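Local atomic coordinates of lipoprotein (Colwellia psychrerythraea, PDB entry 3O0Y), a protein that is of unknown function but is a putative, largely helical lipoprotein from a family grouped with the MA clan of peptidases. Residues T102-Q107 and M595-R600; T89-K94 and V108-T113; A464-Y469 and N590-M595; E568-R573 and N603-N608; E471-Y476 and E582-V587. One frame throughout, in Å; residues are numbered along the deposited sequence.

Interaction 1 of 5, residues T102-Q107 and M595-R600; sequences TKNNQQ and MAVLSR
Arg-600 ties helix 595-608 to helix 100-117 by gripping two side-chain amide oxygens, those of Asn-104 and Gln-107. The short helical segments run antiparallel, their axes 11.0 Å apart. The tighter, buried part is formed by Asn-104 and Val-597: CG1 of Val-597 rests on the amide carbon CG of Asn-104 at 3.8 Å, while its other methyl, CG2, lies 4.0 Å from CD of Gln-107. Arg-600 and Gln-107 are partly exposed and meet tip to tip. Here Arg-600 NH1 and NH2 both converge end-on upon Gln-107 OE1, at 2.9 and 3.0 Å; NH2 takes a lone pair in the carbonyl plane, whereas NH1 stands above that plane. Arg-600 NH1 also donates to Asn-104 OD1 at 2.8 Å, a fairly straight bond (162°) between nearly coplanar flat groups. The arginine chain turns at chi3 (-53°), which sets NE off the line of its extended CB-CG-CD part. Beyond this, the exposed Ala-596 touches Gln-107 NE2 loosely, CB at 4.3 Å. On the buried side Asn-104 ND2 is bonded to Asn-601. The positive charge is thus met across this contact by neutral amide oxygens, three N-H bonds fixing the guanidinium edge without a salt bridge.

Interaction 2 of 5, residues T89-K94 and V108-T113; sequences TIAGIK and VMAGLT
Ile-90 of helix 73-92 lays its branched side chain against Ala-110 and its neighbours on helix 100-117, the next helix in the chain. Its CB already faces the other helix, 4.3 Å from Ala-110 CB. There the side chain forks. The short branch, CG2, lies anti to the backbone N and makes the closest approach, 3.8 Å from Ala-110 CB, with the Ala-110 backbone N almost as near. CG1, on the long branch, serves chiefly as a spacer, since nothing of segment 108-113 comes as close to it. An extended chi2 (172°) carries CD1 onward to the tip, where it meets three groups at similar range: Met-109 O at 4.1 Å, Met-109 CB at 4.2 Å and Thr-113 OG1, also at 4.2 Å. Ile-90 and Thr-113 therefore approach tip to tip. The Thr-113 hydroxyl is turned back onto its own helix, close to both Met-109 O (2.8 Å) and Ala-110 O. At the exposed margin Ala-91 CB touches Ala-110 CB more loosely, at 4.3 Å. Polar bonds lie beside this patch: Gln-106 NE2 of helix 100-117 reaches Ile-90 O and, in the loop that follows, Ile-93 O, and Ser-87 OG reaches Ala-110 O. Between the two segments themselves the contact is mainly apolar, and its fit depends on shape: the small Ala-110 lets Ile-90 CG2 come close to the opposing backbone.

Interaction 3 of 5, residues A464-Y469 and N590-M595; sequences APYNAY and NGAVPM
Val-593 O accepts a hydrogen bond of 2.9 Å from a water that in turn takes a weak one from Tyr-469 N, bridging the start of helix 467-483 to the 590-595 loop. Two tyrosines do most of the packing. Tyr-469 holds CG anti to its backbone N (chi1 178°), and its ring covers the loop backbone: Ala-592 CA sits over the face, 3.5 Å from the ring centroid in a CH-pi contact, with Val-593 N over the same face. Ala-592 CB touches Tyr-469 CD2 at 3.5 Å, and Met-595 CE reaches the ring edge and CB. The hydroxyl of Tyr-469 is engaged by Val-587 O. Tyr-466, at the N-cap position of the helix, offers a ring face to Pro-594, whose CD lies 3.8 Å from the centroid, 23° off the normal; Pro-594 is itself at the N-cap position of helix 595-608. Ala-592 CB also approaches Ala-464 O, at 3.3 Å. The loop, which links helices 580-588 and 595-608, is thus pressed against the start of helix 467-483, with helix 100-117 packing on Ala-464 and Tyr-466 and helix 444-452 touching Tyr-469 and Ala-592.

Interaction 4 of 5, residues E568-R573 and N603-N608; sequences EQAKAR and NHWLDN
Ala-570 and Arg-573 touch Trp-605, Leu-606 and Asp-607 directly, while Gln-569, the first residue to take part, nears Asn-603 through a water that donates to Asn-603 OD1; its approach to Gln-569 OE1 is suspiciously short. The next residue, Ala-570, is buried. Its CB lies 3.7 Å from CZ3 of Trp-605 and 4.0 Å from CD2 of Leu-606, and that leucine methyl in turn lies over a face of the Trp-605 ring. The indole nitrogen is held by Glu-582 of helix 580-588. The two segments run almost parallel, at 8° with axes 10.9 Å apart: helices 555-574 and 595-608 lie side by side, and the short helix 580-588, which comes between them in the chain, packs on Trp-605. One turn after Ala-570, Arg-573, its chain bent at chi2 and chi3, has its guanidinium over Leu-606, whose CB stands 3.6 Å above the plane, toward its rim. Arg-573 NH2 forms a salt bridge with Asp-607 OD1 at 2.7 Å. This bond is nearly straight (166°), lies in the guanidinium plane and uses the anti lone pair of the oxygen; the carboxylate is turned 35° from the guanidinium, and both residues are exposed.

Interaction 5 of 5, residues E471-Y476 and E582-V587; sequences EGWALY and EFHDVV
Tyr-476 and His-584 are joined by a hydrogen bond, OH to NE2 at 2.7 Å, in which either could be the donor. Tyr-476 keeps CG anti to its backbone N (chi1 167°), and its hydroxyl reaches the histidine. His-584 has the other placement, CG anti to the carbonyl carbon. The rings meet rim to rim, planes at 74°, with NE2 near the plane of the tyrosine. Trp-473 points an edge of its six-membered ring at the imidazole face in an offset edge-to-face pair, planes at 88° and centroids 5.9 Å apart; CH2 comes 4.0 Å from His-584 CD2. Val-587 CG1 fills in beside the indole, 3.7 Å from Trp-473 CE3, while its CG2 lies over the Phe-583 ring, whose CE2 is 3.9 Å from Tyr-476 OH. Second partners steady these groups: Arg-567 at the tyrosine hydroxyl, Val-377 O at His-584 ND1, Phe-378 stacked on the imidazole, and Pro-442 O at the indole nitrogen. Trp-473, Tyr-476 and His-584 thus make a buried aromatic cluster joining segments 471-476 and 582-587, which run nearly antiparallel with axes 13.3 Å apart, within a largely helical protein whose family is assigned to the peptidase MA clan.

Helix 595-608 and the loop before it run through interactions 1, 3 and 4, and Met-595 belongs to both 1 and 3, whose centres are about 10 Å apart. Helix 100-117 joins interactions 1 and 2: Gln-106 NE2 probably bonds Ile-90 O (2.8 Å), while Val-597 CG2 packs on Val-108 CG2 (3.9 Å). Interaction 2 also meets interaction 3 where Leu-112 packs on Ala-464 and Tyr-466. Interactions 3 and 5 share helix 467-483 and are linked by Tyr-469 OH to Val-587 O, 2.6 Å, a probable hydrogen bond. Trp-605 connects interaction 4 to Glu-582, Phe-583 and Val-586 of interaction 5. Interactions 2 and 4 lie farthest apart, centres about 27 Å.

Interaction 1 of 5, residues T102-Q107 and M595-R600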
# COMPACT_ATOMS: atom_id res chain seq x y z
N THR A 102 -22.25 6.59 -15.22
CA THR A 102 -21.50 6.95 -16.41
C THR A 102 -20.77 8.28 -16.20
O THR A 102 -19.58 8.44 -16.52
CB THR A 102 -22.47 6.83 -17.68
OG1 THR A 102 -22.94 5.45 -17.74
CG2 THR A 102 -21.71 7.17 -18.94
N LYS A 103 -21.42 9.19 -15.50
CA LYS A 103 -20.77 10.43 -15.14
C LYS A 103 -19.64 10.22 -14.16
O LYS A 103 -18.55 10.83 -14.24
CB LYS A 103 -21.79 11.42 -14.57
CG LYS A 103 -22.87 11.81 -15.61
CD LYS A 103 -23.74 12.94 -15.07
CE LYS A 103 -25.07 13.13 -15.81
NZ LYS A 103 -26.25 12.49 -15.08
N ASN A 104 -19.86 9.35 -13.20
CA ASN A 104 -18.81 9.09 -12.22
C ASN A 104 -17.61 8.36 -12.89
O ASN A 104 -16.48 8.56 -12.51
CB ASN A 104 -19.33 8.21 -11.09
CG ASN A 104 -20.15 8.97 -10.06
OD1 ASN A 104 -20.22 10.22 -10.08
ND2 ASN A 104 -20.84 8.21 -9.17
N ASN A 105 -17.85 7.45 -13.83
CA ASN A 105 -16.75 6.82 -14.56
C ASN A 105 -15.87 7.87 -15.22
O ASN A 105 -14.67 7.75 -15.18
CB ASN A 105 -17.25 5.85 -15.62
CG ASN A 105 -17.75 4.53 -15.06
OD1 ASN A 105 -17.39 4.15 -13.98
ND2 ASN A 105 -18.53 3.78 -15.88
N GLN A 106 -16.47 8.89 -15.84
CA GLN A 106 -15.70 9.93 -16.49
C GLN A 106 -14.84 10.67 -15.51
O GLN A 106 -13.66 10.91 -15.77
CB GLN A 106 -16.62 10.93 -17.22
CG GLN A 106 -15.83 12.01 -17.94
CD GLN A 106 -16.78 12.92 -18.75
OE1 GLN A 106 -17.96 13.04 -18.41
NE2 GLN A 106 -16.31 13.41 -19.86
N GLN A 107 -15.44 11.10 -14.41
CA GLN A 107 -14.71 11.87 -13.41
C GLN A 107 -13.62 11.04 -12.75
O GLN A 107 -12.44 11.50 -12.65
CB GLN A 107 -15.64 12.42 -12.36
CG GLN A 107 -14.91 13.24 -11.30
CD GLN A 107 -15.89 14.06 -10.40
OE1 GLN A 107 -17.06 14.18 -10.76
NE2 GLN A 107 -15.38 14.66 -9.30
N MET A 595 -12.93 11.27 -2.58
CA MET A 595 -13.93 11.75 -1.66
C MET A 595 -15.10 12.51 -2.29
O MET A 595 -16.25 12.36 -1.85
CB MET A 595 -13.29 12.49 -0.48
CG MET A 595 -12.41 11.50 0.52
SD MET A 595 -13.23 10.12 1.37
CE MET A 595 -12.73 8.81 0.19
N ALA A 596 -14.83 13.29 -3.33
CA ALA A 596 -15.89 14.07 -3.96
C ALA A 596 -16.93 13.14 -4.59
O ALA A 596 -18.14 13.41 -4.52
CB ALA A 596 -15.32 15.00 -5.00
N VAL A 597 -16.49 12.00 -5.13
CA VAL A 597 -17.41 11.07 -5.75
C VAL A 597 -18.15 10.26 -4.66
O VAL A 597 -19.35 10.01 -4.79
CB VAL A 597 -16.66 10.13 -6.71
CG1 VAL A 597 -17.58 9.03 -7.21
CG2 VAL A 597 -16.10 10.92 -7.89
N LEU A 598 -17.44 9.82 -3.64
CA LEU A 598 -18.09 9.16 -2.50
C LEU A 598 -19.21 10.11 -1.95
O LEU A 598 -20.32 9.65 -1.71
CB LEU A 598 -17.06 8.84 -1.41
CG LEU A 598 -17.66 8.15 -0.15
CD1 LEU A 598 -18.40 6.85 -0.50
CD2 LEU A 598 -16.52 7.89 0.87
N SER A 599 -18.93 11.42 -1.85
CA SER A 599 -19.97 12.34 -1.27
C SER A 599 -21.18 12.39 -2.22
O SER A 599 -22.32 12.43 -1.76
CB SER A 599 -19.49 13.77 -1.00
OG SER A 599 -18.27 13.71 -0.23
N ARG A 600 -20.90 12.47 -3.52
CA ARG A 600 -21.98 12.49 -4.52
C ARG A 600 -22.85 11.25 -4.44
O ARG A 600 -24.09 11.34 -4.54
CB ARG A 600 -21.42 12.62 -5.95
CG ARG A 600 -22.52 12.44 -6.97
CD ARG A 600 -21.96 12.51 -8.40
NE ARG A 600 -21.19 13.73 -8.50
CZ ARG A 600 -20.03 13.86 -9.12
NH1 ARG A 600 -19.43 12.84 -9.74
NH2 ARG A 600 -19.46 15.06 -9.13

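Interaction 2 of 5, residues T89-K94 and V108-T113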
# COMPACT_ATOMS: atom_id res chain seq x y z
N THR A 89 -8.41 14.25 -22.62
CA THR A 89 -9.41 13.93 -23.66
C THR A 89 -10.68 13.46 -22.94
O THR A 89 -11.80 13.95 -23.25
CB THR A 89 -8.90 12.86 -24.59
OG1 THR A 89 -7.73 13.37 -25.25
CG2 THR A 89 -9.99 12.48 -25.60
N ILE A 90 -10.49 12.59 -21.94
CA ILE A 90 -11.65 12.10 -21.12
C ILE A 90 -12.38 13.30 -20.53
O ILE A 90 -13.59 13.42 -20.61
CB ILE A 90 -11.21 11.19 -19.95
CG1 ILE A 90 -10.69 9.87 -20.51
CG2 ILE A 90 -12.37 10.90 -18.97
CD1 ILE A 90 -10.02 8.91 -19.51
N ALA A 91 -11.64 14.25 -19.96
CA ALA A 91 -12.25 15.35 -19.24
C ALA A 91 -13.10 16.27 -20.14
O ALA A 91 -13.98 16.95 -19.65
CB ALA A 91 -11.14 16.20 -18.43
N GLY A 92 -12.77 16.36 -21.41
CA GLY A 92 -13.42 17.29 -22.32
C GLY A 92 -14.69 16.75 -22.96
O GLY A 92 -15.44 17.50 -23.55
N ILE A 93 -14.95 15.45 -22.84
CA ILE A 93 -16.04 14.82 -23.57
C ILE A 93 -17.37 15.19 -22.92
O ILE A 93 -17.47 15.27 -21.71
CB ILE A 93 -15.84 13.32 -23.69
CG1 ILE A 93 -14.76 13.08 -24.74
CG2 ILE A 93 -17.17 12.57 -23.98
CD1 ILE A 93 -14.20 11.74 -24.68
N LYS A 94 -18.36 15.52 -23.77
CA LYS A 94 -19.72 15.80 -23.40
C LYS A 94 -20.57 14.53 -23.40
O LYS A 94 -20.70 13.89 -24.44
CB LYS A 94 -20.34 16.70 -24.48
CG LYS A 94 -21.70 17.27 -24.13
CD LYS A 94 -22.31 17.95 -25.37
CE LYS A 94 -23.59 18.74 -25.06
NZ LYS A 94 -24.76 17.83 -25.10
N VAL A 108 -13.94 9.81 -12.36
CA VAL A 108 -12.95 8.95 -11.76
C VAL A 108 -11.84 8.59 -12.75
O VAL A 108 -10.66 8.64 -12.44
CB VAL A 108 -13.54 7.68 -11.18
CG1 VAL A 108 -12.44 6.72 -10.69
CG2 VAL A 108 -14.54 8.09 -10.09
N MET A 109 -12.19 8.21 -13.97
CA MET A 109 -11.15 7.83 -14.87
C MET A 109 -10.25 9.01 -15.32
O MET A 109 -9.07 8.79 -15.57
CB MET A 109 -11.70 7.09 -16.08
CG MET A 109 -12.21 5.72 -15.74
SD MET A 109 -10.99 4.49 -15.24
CE MET A 109 -9.93 4.50 -16.74
N ALA A 110 -10.80 10.21 -15.47
CA ALA A 110 -9.95 11.43 -15.73
C ALA A 110 -8.99 11.61 -14.54
O ALA A 110 -7.80 11.90 -14.71
CB ALA A 110 -10.82 12.72 -15.96
N GLY A 111 -9.50 11.40 -13.33
CA GLY A 111 -8.66 11.56 -12.10
C GLY A 111 -7.57 10.51 -12.02
O GLY A 111 -6.47 10.81 -11.65
N LEU A 112 -7.91 9.25 -12.31
CA LEU A 112 -6.95 8.18 -12.20
C LEU A 112 -5.86 8.28 -13.24
O LEU A 112 -4.69 8.07 -12.96
CB LEU A 112 -7.59 6.80 -12.28
CG LEU A 112 -8.22 6.17 -11.12
CD1 LEU A 112 -8.90 4.85 -11.53
CD2 LEU A 112 -7.11 5.96 -10.07
N THR A 113 -6.22 8.68 -14.49
CA THR A 113 -5.21 8.81 -15.51
C THR A 113 -4.27 9.99 -15.16
O THR A 113 -3.04 9.96 -15.40
CB THR A 113 -5.81 8.91 -16.90
OG1 THR A 113 -6.85 9.91 -16.95
CG2 THR A 113 -6.36 7.54 -17.36

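Interaction 3 of 5, residues A464-Y469 and N590-M595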
# COMPACT_ATOMS: atom_id res chain seq x y z
N ALA A 464 -8.62 0.63 -8.44
CA ALA A 464 -8.21 2.04 -8.30
C ALA A 464 -7.51 2.19 -6.95
O ALA A 464 -8.12 1.85 -5.93
CB ALA A 464 -9.50 2.94 -8.33
N PRO A 465 -6.28 2.73 -6.91
CA PRO A 465 -5.54 2.80 -5.65
C PRO A 465 -5.66 4.21 -5.05
O PRO A 465 -4.65 4.99 -5.20
CB PRO A 465 -4.09 2.71 -6.08
CG PRO A 465 -4.07 3.17 -7.45
CD PRO A 465 -5.43 3.04 -8.05
N TYR A 466 -6.85 4.66 -4.78
CA TYR A 466 -7.14 5.87 -4.02
C TYR A 466 -6.71 5.67 -2.53
O TYR A 466 -7.41 5.05 -1.74
CB TYR A 466 -8.63 6.18 -4.11
CG TYR A 466 -8.99 6.81 -5.42
CD1 TYR A 466 -8.57 8.11 -5.70
CD2 TYR A 466 -9.68 6.11 -6.40
CE1 TYR A 466 -8.84 8.69 -6.95
CE2 TYR A 466 -9.93 6.71 -7.63
CZ TYR A 466 -9.55 7.96 -7.88
OH TYR A 466 -9.86 8.56 -9.11
N ASN A 467 -5.59 6.22 -2.17
CA ASN A 467 -5.02 6.00 -0.84
C ASN A 467 -5.94 6.43 0.31
O ASN A 467 -6.03 5.73 1.33
CB ASN A 467 -3.67 6.78 -0.78
CG ASN A 467 -2.84 6.48 0.41
OD1 ASN A 467 -2.38 5.36 0.61
ND2 ASN A 467 -2.56 7.52 1.20
N ALA A 468 -6.58 7.61 0.22
CA ALA A 468 -7.40 8.12 1.29
C ALA A 468 -8.63 7.24 1.45
O ALA A 468 -8.98 6.85 2.55
CB ALA A 468 -7.77 9.58 1.07
N TYR A 469 -9.19 6.82 0.35
CA TYR A 469 -10.32 5.87 0.40
C TYR A 469 -9.91 4.55 1.05
O TYR A 469 -10.61 4.00 1.91
CB TYR A 469 -10.93 5.65 -0.99
CG TYR A 469 -12.06 4.66 -0.99
CD1 TYR A 469 -13.36 5.03 -1.00
CD2 TYR A 469 -11.75 3.32 -1.06
CE1 TYR A 469 -14.37 4.09 -1.01
CE2 TYR A 469 -12.75 2.37 -1.01
CZ TYR A 469 -14.04 2.75 -1.04
OH TYR A 469 -15.05 1.78 -1.05
N ASN A 590 -19.48 0.83 -4.87
CA ASN A 590 -19.09 1.68 -5.95
C ASN A 590 -17.58 1.81 -6.13
O ASN A 590 -17.11 2.56 -6.98
CB ASN A 590 -19.78 3.06 -5.81
CG ASN A 590 -21.31 2.93 -5.73
OD1 ASN A 590 -21.91 2.50 -6.71
ND2 ASN A 590 -21.91 3.26 -4.62
N GLY A 591 -16.81 1.01 -5.40
CA GLY A 591 -15.37 0.95 -5.59
C GLY A 591 -14.63 2.08 -4.89
O GLY A 591 -15.22 3.02 -4.40
N ALA A 592 -13.31 2.01 -4.95
CA ALA A 592 -12.46 3.04 -4.43
C ALA A 592 -12.57 4.27 -5.32
O ALA A 592 -12.47 4.19 -6.55
CB ALA A 592 -10.94 2.55 -4.38
N VAL A 593 -12.81 5.41 -4.70
CA VAL A 593 -13.14 6.67 -5.42
C VAL A 593 -12.55 7.87 -4.64
O VAL A 593 -12.28 7.79 -3.46
CB VAL A 593 -14.67 6.85 -5.54
CG1 VAL A 593 -15.32 5.82 -6.57
CG2 VAL A 593 -15.37 6.67 -4.12
N PRO A 594 -12.41 9.02 -5.30
CA PRO A 594 -12.14 10.27 -4.60
C PRO A 594 -13.26 10.60 -3.67
O PRO A 594 -14.42 10.20 -3.90
CB PRO A 594 -12.05 11.30 -5.72
CG PRO A 594 -12.09 10.59 -6.97
CD PRO A 594 -12.62 9.22 -6.75
N MET A 595 -12.93 11.27 -2.58
CA MET A 595 -13.93 11.75 -1.66
C MET A 595 -15.10 12.51 -2.29
O MET A 595 -16.25 12.36 -1.85
CB MET A 595 -13.29 12.49 -0.48
CG MET A 595 -12.41 11.50 0.52
SD MET A 595 -13.23 10.12 1.37
CE MET A 595 -12.73 8.81 0.19
O HOH W 1 -9.95 8.85 -2.06

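Interaction 4 of 5, residues E568-R573 and N603-N608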
# COMPACT_ATOMS: atom_id res chain seq x y z
N GLU A 568 -22.18 10.74 9.59
CA GLU A 568 -22.86 11.64 10.51
C GLU A 568 -23.86 12.49 9.75
O GLU A 568 -24.99 12.65 10.25
CB GLU A 568 -21.90 12.51 11.31
CG GLU A 568 -21.20 11.76 12.36
CD GLU A 568 -22.14 11.06 13.38
OE1 GLU A 568 -23.17 11.68 13.78
OE2 GLU A 568 -21.83 9.91 13.80
N GLN A 569 -23.53 12.87 8.51
CA GLN A 569 -24.49 13.64 7.66
C GLN A 569 -25.72 12.79 7.35
O GLN A 569 -26.87 13.24 7.40
CB GLN A 569 -23.82 14.04 6.35
CG GLN A 569 -22.79 15.21 6.42
CD GLN A 569 -22.07 15.45 5.02
OE1 GLN A 569 -22.65 15.21 3.95
NE2 GLN A 569 -20.85 15.91 5.06
N ALA A 570 -25.47 11.53 7.03
CA ALA A 570 -26.51 10.58 6.69
C ALA A 570 -27.44 10.34 7.91
O ALA A 570 -28.64 10.25 7.77
CB ALA A 570 -25.92 9.26 6.16
N LYS A 571 -26.84 10.15 9.09
CA LYS A 571 -27.62 9.96 10.29
C LYS A 571 -28.49 11.19 10.59
O LYS A 571 -29.61 11.03 10.98
CB LYS A 571 -26.73 9.62 11.49
CG LYS A 571 -26.10 8.24 11.37
CD LYS A 571 -24.93 8.15 12.42
CE LYS A 571 -24.28 6.79 12.60
NZ LYS A 571 -25.18 5.84 13.28
N ALA A 572 -27.94 12.40 10.41
CA ALA A 572 -28.75 13.65 10.59
C ALA A 572 -29.92 13.77 9.63
O ALA A 572 -31.04 14.14 10.03
CB ALA A 572 -27.83 14.90 10.45
N ARG A 573 -29.67 13.42 8.37
CA ARG A 573 -30.67 13.46 7.29
C ARG A 573 -31.77 12.42 7.52
O ARG A 573 -32.97 12.70 7.39
CB ARG A 573 -30.04 13.16 5.93
CG ARG A 573 -29.81 14.32 4.96
CD ARG A 573 -31.06 14.97 4.46
NE ARG A 573 -31.53 14.57 3.13
CZ ARG A 573 -30.88 14.67 1.96
NH1 ARG A 573 -29.62 15.09 1.86
NH2 ARG A 573 -31.52 14.35 0.86
N ASN A 603 -24.95 11.33 -1.27
CA ASN A 603 -26.03 12.29 -1.50
C ASN A 603 -27.14 11.78 -2.42
O ASN A 603 -28.36 11.98 -2.13
CB ASN A 603 -25.49 13.60 -2.03
CG ASN A 603 -24.84 14.44 -0.97
OD1 ASN A 603 -25.13 14.33 0.22
ND2 ASN A 603 -23.99 15.36 -1.43
N HIS A 604 -26.75 11.00 -3.44
CA HIS A 604 -27.72 10.38 -4.34
C HIS A 604 -28.59 9.42 -3.56
O HIS A 604 -29.81 9.42 -3.76
CB HIS A 604 -27.04 9.69 -5.50
CG HIS A 604 -27.98 9.07 -6.49
ND1 HIS A 604 -28.58 9.79 -7.51
CD2 HIS A 604 -28.37 7.79 -6.66
CE1 HIS A 604 -29.34 8.98 -8.24
NE2 HIS A 604 -29.21 7.75 -7.76
N TRP A 605 -27.95 8.58 -2.75
CA TRP A 605 -28.68 7.70 -1.84
C TRP A 605 -29.61 8.45 -0.89
O TRP A 605 -30.80 8.12 -0.80
CB TRP A 605 -27.66 6.78 -1.10
CG TRP A 605 -28.17 6.08 0.09
CD1 TRP A 605 -29.10 5.08 0.12
CD2 TRP A 605 -27.72 6.25 1.43
NE1 TRP A 605 -29.28 4.65 1.40
CE2 TRP A 605 -28.44 5.34 2.23
CE3 TRP A 605 -26.77 7.06 2.04
CZ2 TRP A 605 -28.23 5.20 3.59
CZ3 TRP A 605 -26.55 6.91 3.41
CH2 TRP A 605 -27.31 5.98 4.17
N LEU A 606 -29.12 9.49 -0.21
CA LEU A 606 -29.97 10.23 0.75
C LEU A 606 -31.18 10.83 0.01
O LEU A 606 -32.30 10.80 0.54
CB LEU A 606 -29.13 11.34 1.37
CG LEU A 606 -28.06 10.81 2.31
CD1 LEU A 606 -27.15 11.90 2.87
CD2 LEU A 606 -28.71 9.91 3.42
N ASP A 607 -30.97 11.33 -1.21
CA ASP A 607 -32.03 12.08 -1.95
C ASP A 607 -33.16 11.14 -2.41
O ASP A 607 -34.32 11.55 -2.64
CB ASP A 607 -31.48 12.78 -3.16
CG ASP A 607 -30.65 14.02 -2.84
OD1 ASP A 607 -30.67 14.52 -1.68
OD2 ASP A 607 -29.96 14.50 -3.77
N ASN A 608 -32.83 9.87 -2.54
CA ASN A 608 -33.76 8.92 -3.08
C ASN A 608 -34.43 8.08 -1.97
O ASN A 608 -35.27 7.22 -2.25
CB ASN A 608 -33.07 8.13 -4.21
CG ASN A 608 -32.87 8.99 -5.51
OD1 ASN A 608 -31.79 9.55 -5.81
ND2 ASN A 608 -33.95 9.15 -6.23
O HOH W 2 -24.96 14.95 3.01

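Interaction 5 of 5, residues E471-Y476 and E582-V587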
# COMPACT_ATOMS: atom_id res chain seq x y z
N GLU A 471 -7.04 3.44 2.69
CA GLU A 471 -6.56 3.43 4.02
C GLU A 471 -7.59 3.99 4.99
O GLU A 471 -7.69 3.44 6.11
CB GLU A 471 -5.27 4.25 4.10
CG GLU A 471 -4.22 3.74 3.17
CD GLU A 471 -3.84 2.23 3.36
OE1 GLU A 471 -4.25 1.53 4.34
OE2 GLU A 471 -3.17 1.74 2.42
N GLY A 472 -8.36 5.01 4.59
CA GLY A 472 -9.38 5.53 5.43
C GLY A 472 -10.47 4.50 5.69
O GLY A 472 -10.95 4.38 6.85
N TRP A 473 -10.81 3.70 4.68
CA TRP A 473 -11.80 2.64 4.86
C TRP A 473 -11.32 1.64 5.93
O TRP A 473 -12.09 1.24 6.81
CB TRP A 473 -12.07 1.88 3.53
CG TRP A 473 -12.89 0.61 3.87
CD1 TRP A 473 -12.41 -0.62 4.09
CD2 TRP A 473 -14.25 0.60 4.33
NE1 TRP A 473 -13.39 -1.43 4.60
CE2 TRP A 473 -14.54 -0.70 4.73
CE3 TRP A 473 -15.26 1.53 4.34
CZ2 TRP A 473 -15.79 -1.05 5.23
CZ3 TRP A 473 -16.50 1.19 4.84
CH2 TRP A 473 -16.76 -0.10 5.21
N ALA A 474 -10.07 1.21 5.83
CA ALA A 474 -9.59 0.15 6.72
C ALA A 474 -9.55 0.67 8.16
O ALA A 474 -9.94 -0.03 9.08
CB ALA A 474 -8.22 -0.40 6.29
N LEU A 475 -9.13 1.93 8.36
CA LEU A 475 -9.17 2.51 9.71
C LEU A 475 -10.60 2.69 10.23
O LEU A 475 -10.89 2.37 11.42
CB LEU A 475 -8.36 3.84 9.70
CG LEU A 475 -8.02 4.50 11.01
CD1 LEU A 475 -7.25 3.51 11.94
CD2 LEU A 475 -7.29 5.85 10.74
N TYR A 476 -11.54 3.11 9.35
CA TYR A 476 -12.97 3.14 9.70
C TYR A 476 -13.47 1.76 10.12
O TYR A 476 -14.20 1.68 11.11
CB TYR A 476 -13.79 3.73 8.55
CG TYR A 476 -15.26 3.53 8.68
CD1 TYR A 476 -16.04 4.40 9.41
CD2 TYR A 476 -15.89 2.51 8.02
CE1 TYR A 476 -17.44 4.15 9.58
CE2 TYR A 476 -17.27 2.27 8.17
CZ TYR A 476 -18.04 3.13 8.89
OH TYR A 476 -19.42 2.80 9.09
N GLU A 582 -27.03 -0.16 4.53
CA GLU A 582 -27.14 0.63 3.27
C GLU A 582 -26.03 1.57 3.10
O GLU A 582 -25.55 1.71 2.01
CB GLU A 582 -28.42 1.42 3.22
CG GLU A 582 -29.66 0.51 3.13
CD GLU A 582 -30.96 1.30 3.02
OE1 GLU A 582 -30.95 2.56 2.96
OE2 GLU A 582 -32.01 0.62 2.94
N PHE A 583 -25.59 2.22 4.17
CA PHE A 583 -24.45 3.13 4.10
C PHE A 583 -23.21 2.39 3.65
O PHE A 583 -22.47 2.87 2.82
CB PHE A 583 -24.20 3.78 5.47
CG PHE A 583 -22.98 4.65 5.54
CD1 PHE A 583 -23.04 5.91 4.98
CD2 PHE A 583 -21.83 4.28 6.21
CE1 PHE A 583 -21.91 6.75 4.94
CE2 PHE A 583 -20.71 5.11 6.21
CZ PHE A 583 -20.77 6.39 5.59
N HIS A 584 -22.97 1.22 4.22
CA HIS A 584 -21.83 0.41 3.79
C HIS A 584 -21.91 0.00 2.32
O HIS A 584 -20.89 -0.07 1.66
CB HIS A 584 -21.66 -0.81 4.72
CG HIS A 584 -21.14 -0.46 6.09
ND1 HIS A 584 -21.40 -1.21 7.21
CD2 HIS A 584 -20.50 0.66 6.52
CE1 HIS A 584 -20.83 -0.62 8.26
NE2 HIS A 584 -20.30 0.52 7.87
N ASP A 585 -23.08 -0.27 1.81
CA ASP A 585 -23.22 -0.64 0.42
C ASP A 585 -22.87 0.57 -0.47
O ASP A 585 -22.15 0.42 -1.47
CB ASP A 585 -24.59 -1.10 0.09
CG ASP A 585 -24.93 -2.50 0.64
OD1 ASP A 585 -24.05 -3.31 1.02
OD2 ASP A 585 -26.15 -2.80 0.56
N VAL A 586 -23.31 1.77 -0.07
CA VAL A 586 -22.94 2.96 -0.87
C VAL A 586 -21.45 3.20 -0.83
O VAL A 586 -20.83 3.58 -1.87
CB VAL A 586 -23.68 4.26 -0.31
CG1 VAL A 586 -23.19 5.54 -1.10
CG2 VAL A 586 -25.16 4.08 -0.37
N VAL A 587 -20.81 2.99 0.32
CA VAL A 587 -19.38 3.25 0.41
C VAL A 587 -18.53 2.22 -0.38
O VAL A 587 -17.56 2.54 -1.03
CB VAL A 587 -18.93 3.33 1.88
CG1 VAL A 587 -17.37 3.47 2.01
CG2 VAL A 587 -19.61 4.51 2.54